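Local coordinates for antifreeze protein (PDB 3P4G) that binds ice as a hyperactive, calcium-dependent antifreeze protein of an Antarctic bacterium, probably through anchored clathrate waters, at residues N140-I145 / N159-I164; D179-G184 / V193-G198; G276-Y281 / N302-R307. One frame throughout, in Å; residues are numbered along the deposited sequence.

How the interactions relate
Followed from the N terminus, the three contacts come in series along the right-handed beta-helix; none nests in or crosses another. Interaction 1 closes a full turn: thirteen residues after 140-145 the chain returns alongside itself at 159-164. Interaction 2 opens one turn later and joins 179-184 to 193-198 across the interior, tying one strand face to the other within a shorter loop of eight residues. The two are adjacent, since strand 161-164 lies beside strand 180-183 and D160 and D179 share a calcium ion. Interaction 3, with nearest atoms about 16 Å from interaction 2, lies toward the C-terminal end, where its loop includes helices 287-290 and 294-300.

Interaction 1. Residues N140-I145 / N159-I164. With CA (calcium ion), chain J; CA (calcium ion), chain I; CA (calcium ion), chain K.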
ATOM      1  N   ASN A 140       6.341 -12.503   5.220  1.00  6.87           N
ATOM      2  CA  ASN A 140       5.061 -12.206   4.557  1.00  7.17           C
ATOM      3  C   ASN A 140       4.105 -11.578   5.545  1.00  7.28           C
ATOM      4  O   ASN A 140       3.550 -12.255   6.405  1.00  6.22           O
ATOM      5  CB  ASN A 140       4.541 -13.511   4.003  1.00  5.87           C
ATOM      6  CG  ASN A 140       5.650 -14.267   3.213  1.00 10.85           C
ATOM      7  OD1 ASN A 140       5.852 -14.002   2.040  1.00 10.29           O
ATOM      8  ND2 ASN A 140       6.410 -15.109   3.896  1.00  9.54           N
ATOM      9  N   ASP A 141       4.022 -10.258   5.455  1.00  6.35           N
ATOM     10  CA  ASP A 141       3.354  -9.453   6.478  1.00  5.34           C
ATOM     11  C   ASP A 141       1.976  -8.964   6.068  1.00  7.20           C
ATOM     12  O   ASP A 141       1.719  -8.648   4.887  1.00  6.89           O
ATOM     13  CB  ASP A 141       4.220  -8.261   6.817  1.00  6.47           C
ATOM     14  CG  ASP A 141       5.656  -8.687   7.190  1.00  5.69           C
ATOM     15  OD1 ASP A 141       5.878  -9.307   8.273  1.00  6.10           O
ATOM     16  OD2 ASP A 141       6.586  -8.307   6.457  1.00  7.40           O
ATOM     17  N   ASN A 142       1.116  -8.875   7.069  1.00  7.63           N
ATOM     18  CA  ASN A 142      -0.207  -8.276   6.915  1.00  9.05           C
ATOM     19  C   ASN A 142      -0.204  -6.941   7.634  1.00  8.50           C
ATOM     20  O   ASN A 142       0.167  -6.895   8.828  1.00  8.11           O
ATOM     21  CB  ASN A 142      -1.261  -9.151   7.514  1.00  8.64           C
ATOM     22  CG  ASN A 142      -2.640  -8.849   6.930  1.00 17.16           C
ATOM     23  OD1 ASN A 142      -2.968  -9.311   5.837  1.00 12.46           O
ATOM     24  ND2 ASN A 142      -3.419  -7.982   7.629  1.00 18.45           N
ATOM     25  N   ILE A 143      -0.496  -5.854   6.882  1.00  7.19           N
ATOM     26  CA  ILE A 143      -0.572  -4.484   7.461  1.00  7.47           C
ATOM     27  C   ILE A 143      -1.985  -3.899   7.205  1.00  9.02           C
ATOM     28  O   ILE A 143      -2.468  -3.868   6.048  1.00  8.79           O
ATOM     29  CB  ILE A 143       0.502  -3.528   6.899  1.00  7.25           C
ATOM     30  CG1 ILE A 143       1.928  -4.124   7.077  1.00  8.85           C
ATOM     31  CG2 ILE A 143       0.428  -2.162   7.557  1.00  7.40           C
ATOM     32  CD1 ILE A 143       2.438  -4.746   5.806  1.00 14.27           C
ATOM     33  N   GLN A 144      -2.645  -3.450   8.271  1.00  7.19           N
ATOM     34  CA  GLN A 144      -3.911  -2.808   8.106  1.00  7.81           C
ATOM     35  C   GLN A 144      -3.838  -1.460   8.838  1.00  8.36           C
ATOM     36  O   GLN A 144      -3.446  -1.396  10.023  1.00  7.59           O
ATOM     37  CB  GLN A 144      -4.997  -3.643   8.747  1.00  8.75           C
ATOM     38  CG  GLN A 144      -6.355  -3.000   8.584  1.00 13.39           C
ATOM     39  CD  GLN A 144      -7.544  -3.930   8.730  1.00 17.80           C
ATOM     40  OE1 GLN A 144      -7.525  -5.094   8.285  1.00 21.60           O
ATOM     41  NE2 GLN A 144      -8.610  -3.417   9.367  1.00 18.96           N
ATOM     42  N   ILE A 145      -4.184  -0.414   8.104  1.00  6.59           N
ATOM     43  CA  ILE A 145      -4.166   0.984   8.621  1.00  6.93           C
ATOM     44  C   ILE A 145      -5.569   1.506   8.418  1.00  7.34           C
ATOM     45  O   ILE A 145      -6.017   1.629   7.264  1.00  7.84           O
ATOM     46  CB  ILE A 145      -3.146   1.889   7.819  1.00  7.43           C
ATOM     47  CG1 ILE A 145      -1.768   1.271   7.679  1.00  8.39           C
ATOM     48  CG2 ILE A 145      -3.099   3.385   8.416  1.00  6.03           C
ATOM     49  CD1 ILE A 145      -0.989   0.979   9.008  1.00  9.37           C
ATOM     50  N   ASN A 159       5.632 -11.773   0.422  1.00  7.78           N
ATOM     51  CA  ASN A 159       4.297 -11.560  -0.152  1.00  5.78           C
ATOM     52  C   ASN A 159       3.410 -10.828   0.892  1.00  6.53           C
ATOM     53  O   ASN A 159       2.801 -11.470   1.751  1.00  6.84           O
ATOM     54  CB  ASN A 159       3.669 -12.901  -0.512  1.00  6.40           C
ATOM     55  CG  ASN A 159       4.516 -13.718  -1.452  1.00  8.94           C
ATOM     56  OD1 ASN A 159       4.989 -13.234  -2.476  1.00  7.69           O
ATOM     57  ND2 ASN A 159       4.639 -14.972  -1.157  1.00  6.71           N
ATOM     58  N   ASP A 160       3.408  -9.492   0.829  1.00  4.20           N
ATOM     59  CA  ASP A 160       2.762  -8.662   1.864  1.00  4.54           C
ATOM     60  C   ASP A 160       1.381  -8.208   1.432  1.00  5.26           C
ATOM     61  O   ASP A 160       1.107  -7.980   0.239  1.00  5.59           O
ATOM     62  CB  ASP A 160       3.634  -7.419   2.156  1.00  6.20           C
ATOM     63  CG  ASP A 160       5.106  -7.808   2.524  1.00  9.58           C
ATOM     64  OD1 ASP A 160       5.342  -8.492   3.559  1.00  7.33           O
ATOM     65  OD2 ASP A 160       6.046  -7.440   1.791  1.00  7.60           O
ATOM     66  N   ASN A 161       0.534  -7.992   2.427  1.00  5.33           N
ATOM     67  CA  ASN A 161      -0.821  -7.528   2.184  1.00  6.18           C
ATOM     68  C   ASN A 161      -1.008  -6.242   2.984  1.00  7.75           C
ATOM     69  O   ASN A 161      -0.763  -6.228   4.208  1.00  7.91           O
ATOM     70  CB  ASN A 161      -1.831  -8.555   2.639  1.00  7.84           C
ATOM     71  CG  ASN A 161      -3.255  -8.108   2.309  1.00  9.60           C
ATOM     72  OD1 ASN A 161      -3.561  -7.887   1.156  1.00 19.43           O
ATOM     73  ND2 ASN A 161      -4.109  -7.912   3.324  1.00 13.74           N
ATOM     74  N   LEU A 162      -1.350  -5.167   2.270  1.00  5.95           N
ATOM     75  CA  LEU A 162      -1.549  -3.840   2.871  1.00  5.32           C
ATOM     76  C   LEU A 162      -2.984  -3.385   2.583  1.00  6.38           C
ATOM     77  O   LEU A 162      -3.369  -3.281   1.410  1.00  5.78           O
ATOM     78  CB  LEU A 162      -0.537  -2.846   2.302  1.00  6.57           C
ATOM     79  CG  LEU A 162      -0.758  -1.378   2.728  1.00  6.94           C
ATOM     80  CD1 LEU A 162      -0.760  -1.237   4.269  1.00  7.89           C
ATOM     81  CD2 LEU A 162       0.343  -0.539   2.091  1.00 10.11           C
ATOM     82  N   ILE A 163      -3.764  -3.110   3.638  1.00  6.69           N
ATOM     83  CA  ILE A 163      -5.120  -2.599   3.474  1.00  7.92           C
ATOM     84  C   ILE A 163      -5.187  -1.258   4.245  1.00  8.33           C
ATOM     85  O   ILE A 163      -4.859  -1.223   5.446  1.00  9.01           O
ATOM     86  CB  ILE A 163      -6.216  -3.517   4.075  1.00  8.98           C
ATOM     87  CG1 ILE A 163      -6.289  -4.877   3.414  1.00 14.63           C
ATOM     88  CG2 ILE A 163      -7.606  -2.857   3.907  1.00 13.20           C
ATOM     89  CD1 ILE A 163      -7.537  -5.719   3.899  1.00 22.78           C
ATOM     90  N   ILE A 164      -5.450  -0.177   3.513  1.00  7.38           N
ATOM     91  CA  ILE A 164      -5.557   1.226   4.067  1.00  6.62           C
ATOM     92  C   ILE A 164      -6.977   1.679   3.955  1.00  7.42           C
ATOM     93  O   ILE A 164      -7.558   1.661   2.877  1.00  9.09           O
ATOM     94  CB  ILE A 164      -4.686   2.121   3.225  1.00  5.98           C
ATOM     95  CG1 ILE A 164      -3.284   1.600   3.378  1.00  7.78           C
ATOM     96  CG2 ILE A 164      -4.852   3.664   3.618  1.00  8.24           C
ATOM     97  CD1 ILE A 164      -2.330   2.045   2.248  1.00 10.15           C
TER
HETATM   98 CA    CA J 406       7.497  -8.244   4.331  1.00  4.27          CA
HETATM   99 CA    CA I 405       8.081  -9.142   8.856  1.00  4.17          CA
HETATM  100 CA    CA K 407       6.866  -7.425  -0.425  1.00  4.35          CA
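D141 and D160 share a calcium ion (chain J) where two successive turns of the right-handed calcium-binding beta-helix stack. Strands 142-145 and 161-164 run parallel in register, with axes 4.8 Å apart and inclined by 6°, and backbone bonds weave from D141 O to I145 N. D160 CB, where the side chain starts, lies 3.6 Å from D141 O. Its CG lies anti to the carbonyl carbon (chi1 -54°), on the side of the calcium ions. OD1 binds the shared calcium ion at 2.3 Å and, through its anti lone pair, accepts the N-H of D141, with D141 N 2.9 Å from D160 OD1. OD2 reaches the next calcium ion (chain K) at 2.4 Å, where D179 joins it. D141 likewise spans the shared calcium ion and the one before it, so each aspartate links two consecutive metal sites; backbone oxygens such as those of G137, D139 and A155 contribute to the shared one. At the turn, N140 OD1 accepts the backbone N-H of N159, with N159 N at 2.8 Å, while the two amide side chains lie side by side, that of N159 finding its main polar partner in N178 of the next turn. An alanine in place of N140 would probably leave N159 N without this acceptor and open a gap beside N159 CB. On the interior face L162 CD1 packs against I143 CG2 at 3.6 Å. On the other face N161 ND2 donates to N142 OD1 from above the carbonyl plane across 3.1 Å, the amide planes 35° apart.

Interaction 2. Residues D179-G184 / V193-G198. With CA (calcium ion), chain L; CA (calcium ion), chain M; CA (calcium ion), chain K.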
ATOM      1  N   ASP A 179       2.835  -8.793  -3.808  1.00  4.62           N
ATOM      2  CA  ASP A 179       2.138  -7.998  -2.818  1.00  4.62           C
ATOM      3  C   ASP A 179       0.758  -7.507  -3.281  1.00  5.84           C
ATOM      4  O   ASP A 179       0.535  -7.293  -4.483  1.00  5.32           O
ATOM      5  CB  ASP A 179       2.941  -6.736  -2.527  1.00  6.29           C
ATOM      6  CG  ASP A 179       4.386  -7.036  -2.102  1.00  7.46           C
ATOM      7  OD1 ASP A 179       4.630  -7.597  -0.999  1.00  7.68           O
ATOM      8  OD2 ASP A 179       5.316  -6.674  -2.841  1.00  6.25           O
ATOM      9  N   THR A 180      -0.116  -7.265  -2.291  1.00  5.24           N
ATOM     10  CA  THR A 180      -1.496  -6.732  -2.513  1.00  5.45           C
ATOM     11  C   THR A 180      -1.600  -5.449  -1.732  1.00  6.32           C
ATOM     12  O   THR A 180      -1.187  -5.391  -0.566  1.00  6.41           O
ATOM     13  CB  THR A 180      -2.569  -7.662  -2.018  1.00  5.73           C
ATOM     14  OG1 THR A 180      -2.544  -8.819  -2.864  1.00  6.92           O
ATOM     15  CG2 THR A 180      -3.957  -6.985  -2.061  1.00  8.01           C
ATOM     16  N   VAL A 181      -2.123  -4.431  -2.395  1.00  5.73           N
ATOM     17  CA  VAL A 181      -2.478  -3.163  -1.699  1.00  4.22           C
ATOM     18  C   VAL A 181      -3.924  -2.853  -2.060  1.00  5.75           C
ATOM     19  O   VAL A 181      -4.330  -2.937  -3.228  1.00  6.67           O
ATOM     20  CB  VAL A 181      -1.618  -1.991  -2.188  1.00  4.24           C
ATOM     21  CG1 VAL A 181      -1.991  -0.670  -1.462  1.00  6.58           C
ATOM     22  CG2 VAL A 181      -0.110  -2.318  -1.954  1.00  4.21           C
ATOM     23  N   GLU A 182      -4.673  -2.456  -1.046  1.00  5.62           N
ATOM     24  CA  GLU A 182      -5.994  -1.833  -1.262  1.00  6.00           C
ATOM     25  C   GLU A 182      -6.032  -0.495  -0.515  1.00  6.94           C
ATOM     26  O   GLU A 182      -5.753  -0.431   0.706  1.00  7.75           O
ATOM     27  CB  GLU A 182      -7.080  -2.753  -0.708  1.00  7.36           C
ATOM     28  CG  GLU A 182      -7.165  -4.129  -1.465  1.00  9.85           C
ATOM     29  CD  GLU A 182      -8.147  -5.121  -0.870  1.00 20.44           C
ATOM     30  OE1 GLU A 182      -8.600  -4.931   0.276  1.00 26.02           O
ATOM     31  OE2 GLU A 182      -8.433  -6.147  -1.542  1.00 21.63           O
ATOM     32  N   VAL A 183      -6.334   0.563  -1.251  1.00  5.52           N
ATOM     33  CA  VAL A 183      -6.462   1.927  -0.671  1.00  6.59           C
ATOM     34  C   VAL A 183      -7.920   2.279  -0.709  1.00  6.59           C
ATOM     35  O   VAL A 183      -8.511   2.343  -1.800  1.00  8.18           O
ATOM     36  CB  VAL A 183      -5.650   2.956  -1.511  1.00  7.32           C
ATOM     37  CG1 VAL A 183      -5.796   4.364  -0.904  1.00  7.08           C
ATOM     38  CG2 VAL A 183      -4.131   2.566  -1.608  1.00 10.22           C
ATOM     39  N   GLY A 184      -8.526   2.568   0.455  1.00  6.39           N
ATOM     40  CA  GLY A 184      -9.977   2.770   0.533  1.00  8.30           C
ATOM     41  C   GLY A 184     -10.393   4.102  -0.044  1.00  9.95           C
ATOM     42  O   GLY A 184     -11.502   4.254  -0.542  1.00 10.42           O
ATOM     43  N   VAL A 193       2.400   4.706  -4.502  1.00  7.49           N
ATOM     44  CA  VAL A 193       2.335   3.262  -4.170  1.00  7.32           C
ATOM     45  C   VAL A 193       3.197   2.596  -5.212  1.00  8.57           C
ATOM     46  O   VAL A 193       2.871   2.636  -6.394  1.00  8.64           O
ATOM     47  CB  VAL A 193       0.927   2.651  -4.182  1.00  8.46           C
ATOM     48  CG1 VAL A 193       0.983   1.071  -4.010  1.00  7.74           C
ATOM     49  CG2 VAL A 193       0.090   3.251  -3.072  1.00  9.63           C
ATOM     50  N   LEU A 194       4.317   2.034  -4.735  1.00  7.93           N
ATOM     51  CA  LEU A 194       5.311   1.355  -5.573  1.00  6.14           C
ATOM     52  C   LEU A 194       5.239  -0.110  -5.214  1.00  6.71           C
ATOM     53  O   LEU A 194       5.559  -0.489  -4.078  1.00  6.75           O
ATOM     54  CB  LEU A 194       6.707   1.970  -5.253  1.00  7.01           C
ATOM     55  CG  LEU A 194       6.719   3.505  -5.250  1.00 10.07           C
ATOM     56  CD1 LEU A 194       8.152   4.046  -4.834  1.00 12.91           C
ATOM     57  CD2 LEU A 194       6.317   4.030  -6.625  1.00 12.52           C
ATOM     58  N   LEU A 195       4.775  -0.931  -6.159  1.00  6.28           N
ATOM     59  CA  LEU A 195       4.541  -2.376  -5.901  1.00  6.89           C
ATOM     60  C   LEU A 195       5.855  -3.165  -6.062  1.00  7.92           C
ATOM     61  O   LEU A 195       6.032  -4.270  -5.490  1.00  7.34           O
ATOM     62  CB  LEU A 195       3.376  -2.909  -6.779  1.00  6.18           C
ATOM     63  CG  LEU A 195       2.091  -2.117  -6.676  1.00  7.72           C
ATOM     64  CD1 LEU A 195       1.093  -2.640  -7.755  1.00  8.09           C
ATOM     65  CD2 LEU A 195       1.443  -2.232  -5.276  1.00  9.10           C
ATOM     66  N   ASP A 196       6.779  -2.559  -6.805  1.00  8.13           N
ATOM     67  CA  ASP A 196       8.154  -3.057  -7.001  1.00  6.89           C
ATOM     68  C   ASP A 196       8.197  -4.444  -7.717  1.00  7.96           C
ATOM     69  O   ASP A 196       7.250  -4.820  -8.425  1.00  7.44           O
ATOM     70  CB  ASP A 196       8.869  -3.057  -5.650  1.00  8.69           C
ATOM     71  CG  ASP A 196      10.391  -2.803  -5.786  1.00 13.85           C
ATOM     72  OD1 ASP A 196      10.999  -2.221  -4.898  1.00 19.76           O
ATOM     73  OD2 ASP A 196      10.965  -3.135  -6.826  1.00 21.38           O
ATOM     74  N   THR A 197       9.257  -5.211  -7.520  1.00  6.86           N
ATOM     75  CA  THR A 197       9.348  -6.535  -8.184  1.00  8.07           C
ATOM     76  C   THR A 197       8.234  -7.480  -7.689  1.00  8.48           C
ATOM     77  O   THR A 197       7.613  -7.268  -6.624  1.00  8.62           O
ATOM     78  CB  THR A 197      10.740  -7.187  -8.059  1.00  9.96           C
ATOM     79  OG1 THR A 197      10.894  -7.790  -6.769  1.00  9.33           O
ATOM     80  CG2 THR A 197      11.891  -6.163  -8.318  1.00 11.09           C
ATOM     81  N   GLY A 198       7.984  -8.541  -8.447  1.00  9.13           N
ATOM     82  CA  GLY A 198       6.880  -9.446  -8.126  1.00  6.88           C
ATOM     83  C   GLY A 198       5.632  -9.144  -8.944  1.00  7.27           C
ATOM     84  O   GLY A 198       5.496  -8.095  -9.645  1.00  7.69           O
TER
HETATM   85 CA    CA L 408       6.191  -6.572  -5.011  1.00  4.69          CA
HETATM   86 CA    CA M 409       5.442  -5.746  -9.711  1.00  4.36          CA
HETATM   87 CA    CA K 407       6.866  -7.425  -0.425  1.00  4.35          CA
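V181 and V193 reach toward each other tip to tip across the interior of the beta-helix, one from each strand face, and V181 CG2 stops 4.1 Å from V193 CG1. L195 comes in at a slant: its side chain and that of V181 cross obliquely, and L195 CD2 lies 3.7 Å from the same V181 CG2. That methyl, set anti to the carbonyl carbon of V181, meets both partners, while M174, just before on the chain, and L202 of the next turn also touch V181. D179 also points its side chain at the other segment, but meets it through metal. Its OD2 binds a calcium ion (chain L) at 2.3 Å, and the backbone oxygens L195 O and T197 O bind the same ion at 2.4 and 2.3 Å. D177, G175 and D200 complete that site. D179 OD1 turns to the preceding calcium ion (chain K), 2.3 Å away, and D196 O and G198 O serve the following one (chain M). No hydrogen bond joins the two segments. The evidence separates two forces: apolar packing across the core, and a calcium ion whose charge draws one carboxylate and two carbonyls together, so the turn would probably hold its shape poorly without the metal.

Interaction 3. Residues G276-Y281 / N302-R307; sequences GDDSIY and NFEHIR. With CA (calcium ion), chain Q; CA (calcium ion), chain P.
S279, I280 and Y281 pair in parallel register with H305, I306 and R307, the short strand axes 4.8 Å apart and 11° from parallel, with hydrogen bonds from H305 N to D278 O, I280 N to H305 O and R307 N to I280 O. From the start of its strand, H305 NE2 donates to OD1 of D277, which lies just before strand 279-281, at 2.8 Å. The oxygen lies in the imidazole plane, whereas the donor approaches on the syn side but well out of the carboxylate plane, the carboxylate and ring standing at a right angle. E304, bent at chi2, grips a calcium ion (chain Q) with both oxygens, OE1 at 2.6 Å and OE2 at 2.5 Å. OE1 also accepts the N-H of D278 from above the carboxylate plane, its distance to D278 N being 2.8 Å. G276 O, D278 OD2, N274 and two waters complete the site. On the interior side I280 CB sits over one face of the F303 ring, 3.8 Å from its centroid and 17° off the normal, and I280 CG2 packs on I306 CG1 at 3.8 Å. On the face bearing H305, R307 CG rests 3.6 Å from Y281 CD1, while the guanidinium holds A318 O through NE. This pair of strands ends the parallel stack: strand 260-263 flanks 279-282, strand 311-314 runs antiparallel beyond 305-308, and V300 of helix 294-300 covers I280 and I306.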
ATOM      1  N   GLY A 276       6.010  -3.661 -26.803  1.00  9.29           N
ATOM      2  CA  GLY A 276       5.205  -4.878 -26.579  1.00  9.32           C
ATOM      3  C   GLY A 276       3.892  -4.742 -27.320  1.00 10.50           C
ATOM      4  O   GLY A 276       3.609  -3.721 -28.021  1.00  8.68           O
ATOM      5  N   ASP A 277       3.052  -5.756 -27.138  1.00  9.73           N
ATOM      6  CA  ASP A 277       1.782  -5.907 -27.860  1.00  9.27           C
ATOM      7  C   ASP A 277       0.695  -5.432 -26.928  1.00  9.15           C
ATOM      8  O   ASP A 277       0.324  -6.123 -25.972  1.00  7.57           O
ATOM      9  CB  ASP A 277       1.599  -7.381 -28.199  1.00  8.54           C
ATOM     10  CG  ASP A 277       0.452  -7.617 -29.128  1.00  8.03           C
ATOM     11  OD1 ASP A 277       0.364  -6.869 -30.126  1.00  9.59           O
ATOM     12  OD2 ASP A 277      -0.330  -8.567 -28.878  1.00 13.06           O
ATOM     13  N   ASP A 278       0.271  -4.190 -27.141  1.00  7.55           N
ATOM     14  CA  ASP A 278      -0.551  -3.485 -26.159  1.00  7.34           C
ATOM     15  C   ASP A 278      -1.979  -3.236 -26.674  1.00  7.35           C
ATOM     16  O   ASP A 278      -2.201  -2.887 -27.867  1.00  8.06           O
ATOM     17  CB  ASP A 278       0.141  -2.189 -25.776  1.00  7.23           C
ATOM     18  CG  ASP A 278       1.539  -2.435 -25.196  1.00  8.72           C
ATOM     19  OD1 ASP A 278       1.658  -3.025 -24.092  1.00  7.87           O
ATOM     20  OD2 ASP A 278       2.521  -2.069 -25.868  1.00  8.89           O
ATOM     21  N   SER A 279      -2.932  -3.360 -25.733  1.00  7.12           N
ATOM     22  CA  SER A 279      -4.372  -3.258 -25.980  1.00  7.27           C
ATOM     23  C   SER A 279      -5.030  -2.206 -25.124  1.00  7.78           C
ATOM     24  O   SER A 279      -4.684  -2.038 -23.946  1.00  7.76           O
ATOM     25  CB  SER A 279      -5.095  -4.602 -25.684  1.00  7.26           C
ATOM     26  OG  SER A 279      -4.545  -5.685 -26.440  1.00  8.70           O
ATOM     27  N   ILE A 280      -5.972  -1.512 -25.727  1.00  7.52           N
ATOM     28  CA  ILE A 280      -6.732  -0.504 -24.968  1.00  7.56           C
ATOM     29  C   ILE A 280      -8.206  -0.704 -25.269  1.00  8.55           C
ATOM     30  O   ILE A 280      -8.592  -0.876 -26.435  1.00  9.03           O
ATOM     31  CB  ILE A 280      -6.242   0.961 -25.224  1.00  7.78           C
ATOM     32  CG1 ILE A 280      -6.939   1.942 -24.256  1.00  9.11           C
ATOM     33  CG2 ILE A 280      -6.474   1.452 -26.701  1.00  8.74           C
ATOM     34  CD1 ILE A 280      -6.498   3.400 -24.405  1.00  9.29           C
ATOM     35  N   TYR A 281      -9.044  -0.586 -24.229  1.00  8.74           N
ATOM     36  CA  TYR A 281     -10.473  -0.689 -24.391  1.00 10.41           C
ATOM     37  C   TYR A 281     -11.057   0.641 -23.930  1.00 11.54           C
ATOM     38  O   TYR A 281     -10.944   0.994 -22.768  1.00 11.85           O
ATOM     39  CB  TYR A 281     -11.000  -1.811 -23.486  1.00 10.79           C
ATOM     40  CG  TYR A 281     -12.493  -2.057 -23.539  1.00 11.90           C
ATOM     41  CD1 TYR A 281     -13.265  -1.684 -24.660  1.00 13.40           C
ATOM     42  CD2 TYR A 281     -13.131  -2.746 -22.491  1.00 16.34           C
ATOM     43  CE1 TYR A 281     -14.617  -1.925 -24.715  1.00 15.90           C
ATOM     44  CE2 TYR A 281     -14.533  -2.987 -22.538  1.00 19.43           C
ATOM     45  CZ  TYR A 281     -15.248  -2.584 -23.657  1.00 19.77           C
ATOM     46  OH  TYR A 281     -16.628  -2.804 -23.728  1.00 22.66           O
ATOM     47  N   ASN A 302      -0.828   4.985 -30.446  1.00 12.41           N
ATOM     48  CA  ASN A 302       0.353   4.187 -30.173  1.00 13.08           C
ATOM     49  C   ASN A 302      -0.005   2.713 -29.804  1.00 11.29           C
ATOM     50  O   ASN A 302       0.841   1.826 -29.943  1.00 10.55           O
ATOM     51  CB  ASN A 302       1.213   4.859 -29.107  1.00 12.57           C
ATOM     52  CG  ASN A 302       0.509   4.938 -27.762  1.00 13.16           C
ATOM     53  OD1 ASN A 302      -0.218   5.928 -27.450  1.00 13.22           O
ATOM     54  ND2 ASN A 302       0.651   3.900 -26.999  1.00  8.73           N
ATOM     55  N   PHE A 303      -1.279   2.475 -29.441  1.00 10.56           N
ATOM     56  CA  PHE A 303      -1.723   1.117 -29.065  1.00  9.64           C
ATOM     57  C   PHE A 303      -1.897   0.214 -30.277  1.00  9.48           C
ATOM     58  O   PHE A 303      -2.488   0.627 -31.276  1.00  9.19           O
ATOM     59  CB  PHE A 303      -3.007   1.145 -28.269  1.00 10.03           C
ATOM     60  CG  PHE A 303      -2.780   1.445 -26.820  1.00  8.73           C
ATOM     61  CD1 PHE A 303      -2.620   2.772 -26.391  1.00  9.06           C
ATOM     62  CD2 PHE A 303      -2.708   0.385 -25.876  1.00  9.64           C
ATOM     63  CE1 PHE A 303      -2.344   3.041 -24.998  1.00  8.65           C
ATOM     64  CE2 PHE A 303      -2.458   0.632 -24.509  1.00  9.57           C
ATOM     65  CZ  PHE A 303      -2.284   1.960 -24.071  1.00  7.42           C
ATOM     66  N   GLU A 304      -1.382  -1.017 -30.170  1.00  8.59           N
ATOM     67  CA  GLU A 304      -1.547  -1.979 -31.268  1.00  9.30           C
ATOM     68  C   GLU A 304      -3.018  -2.412 -31.478  1.00  9.71           C
ATOM     69  O   GLU A 304      -3.445  -2.668 -32.615  1.00  9.92           O
ATOM     70  CB  GLU A 304      -0.630  -3.184 -31.081  1.00  9.81           C
ATOM     71  CG  GLU A 304       0.831  -2.853 -31.270  1.00 12.02           C
ATOM     72  CD  GLU A 304       1.519  -2.180 -30.093  1.00 11.79           C
ATOM     73  OE1 GLU A 304       1.005  -2.169 -28.935  1.00 10.51           O
ATOM     74  OE2 GLU A 304       2.644  -1.712 -30.336  1.00 12.22           O
ATOM     75  N   HIS A 305      -3.782  -2.505 -30.404  1.00  8.53           N
ATOM     76  CA  HIS A 305      -5.142  -2.992 -30.500  1.00  8.77           C
ATOM     77  C   HIS A 305      -6.050  -2.045 -29.783  1.00  8.57           C
ATOM     78  O   HIS A 305      -5.784  -1.692 -28.645  1.00  9.50           O
ATOM     79  CB  HIS A 305      -5.270  -4.386 -29.878  1.00  9.05           C
ATOM     80  CG  HIS A 305      -4.208  -5.327 -30.345  1.00  8.79           C
ATOM     81  ND1 HIS A 305      -4.291  -6.001 -31.546  1.00  8.79           N
ATOM     82  CD2 HIS A 305      -2.974  -5.583 -29.851  1.00  9.62           C
ATOM     83  CE1 HIS A 305      -3.183  -6.703 -31.723  1.00 11.08           C
ATOM     84  NE2 HIS A 305      -2.367  -6.473 -30.705  1.00 10.95           N
ATOM     85  N   ILE A 306      -7.175  -1.725 -30.404  1.00  8.92           N
ATOM     86  CA  ILE A 306      -8.052  -0.695 -29.847  1.00  9.13           C
ATOM     87  C   ILE A 306      -9.491  -1.131 -30.016  1.00 10.60           C
ATOM     88  O   ILE A 306      -9.961  -1.316 -31.143  1.00 11.85           O
ATOM     89  CB  ILE A 306      -7.879   0.730 -30.486  1.00  9.43           C
ATOM     90  CG1 ILE A 306      -6.412   1.176 -30.447  1.00  9.53           C
ATOM     91  CG2 ILE A 306      -8.810   1.765 -29.769  1.00 10.73           C
ATOM     92  CD1 ILE A 306      -6.154   2.520 -31.291  1.00 11.05           C
ATOM     93  N   ARG A 307     -10.167  -1.335 -28.892  1.00  9.90           N
ATOM     94  CA  ARG A 307     -11.593  -1.662 -28.921  1.00 11.11           C
ATOM     95  C   ARG A 307     -12.375  -0.469 -28.380  1.00 12.32           C
ATOM     96  O   ARG A 307     -11.934   0.176 -27.445  1.00 12.52           O
ATOM     97  CB  ARG A 307     -11.868  -2.934 -28.074  1.00 12.20           C
ATOM     98  CG  ARG A 307     -13.388  -3.231 -27.937  1.00 13.18           C
ATOM     99  CD  ARG A 307     -13.663  -4.551 -27.271  1.00 15.03           C
ATOM    100  NE  ARG A 307     -13.183  -5.707 -28.057  1.00 14.06           N
ATOM    101  CZ  ARG A 307     -13.823  -6.267 -29.083  1.00 17.81           C
ATOM    102  NH1 ARG A 307     -14.999  -5.799 -29.504  1.00 17.03           N
ATOM    103  NH2 ARG A 307     -13.294  -7.331 -29.683  1.00 17.08           N
TER
HETATM  104 CA    CA Q 413       3.340  -1.397 -27.969  1.00  3.44          CA
HETATM  105 CA    CA P 412       3.807  -2.577 -23.309  1.00  3.51          CA
HETATM  106  O   HOH W   1       2.326   0.777 -27.868  1.00  4.84           O
HETATM  107  O   HOH W   2       5.442  -1.106 -29.247  1.00  8.48           O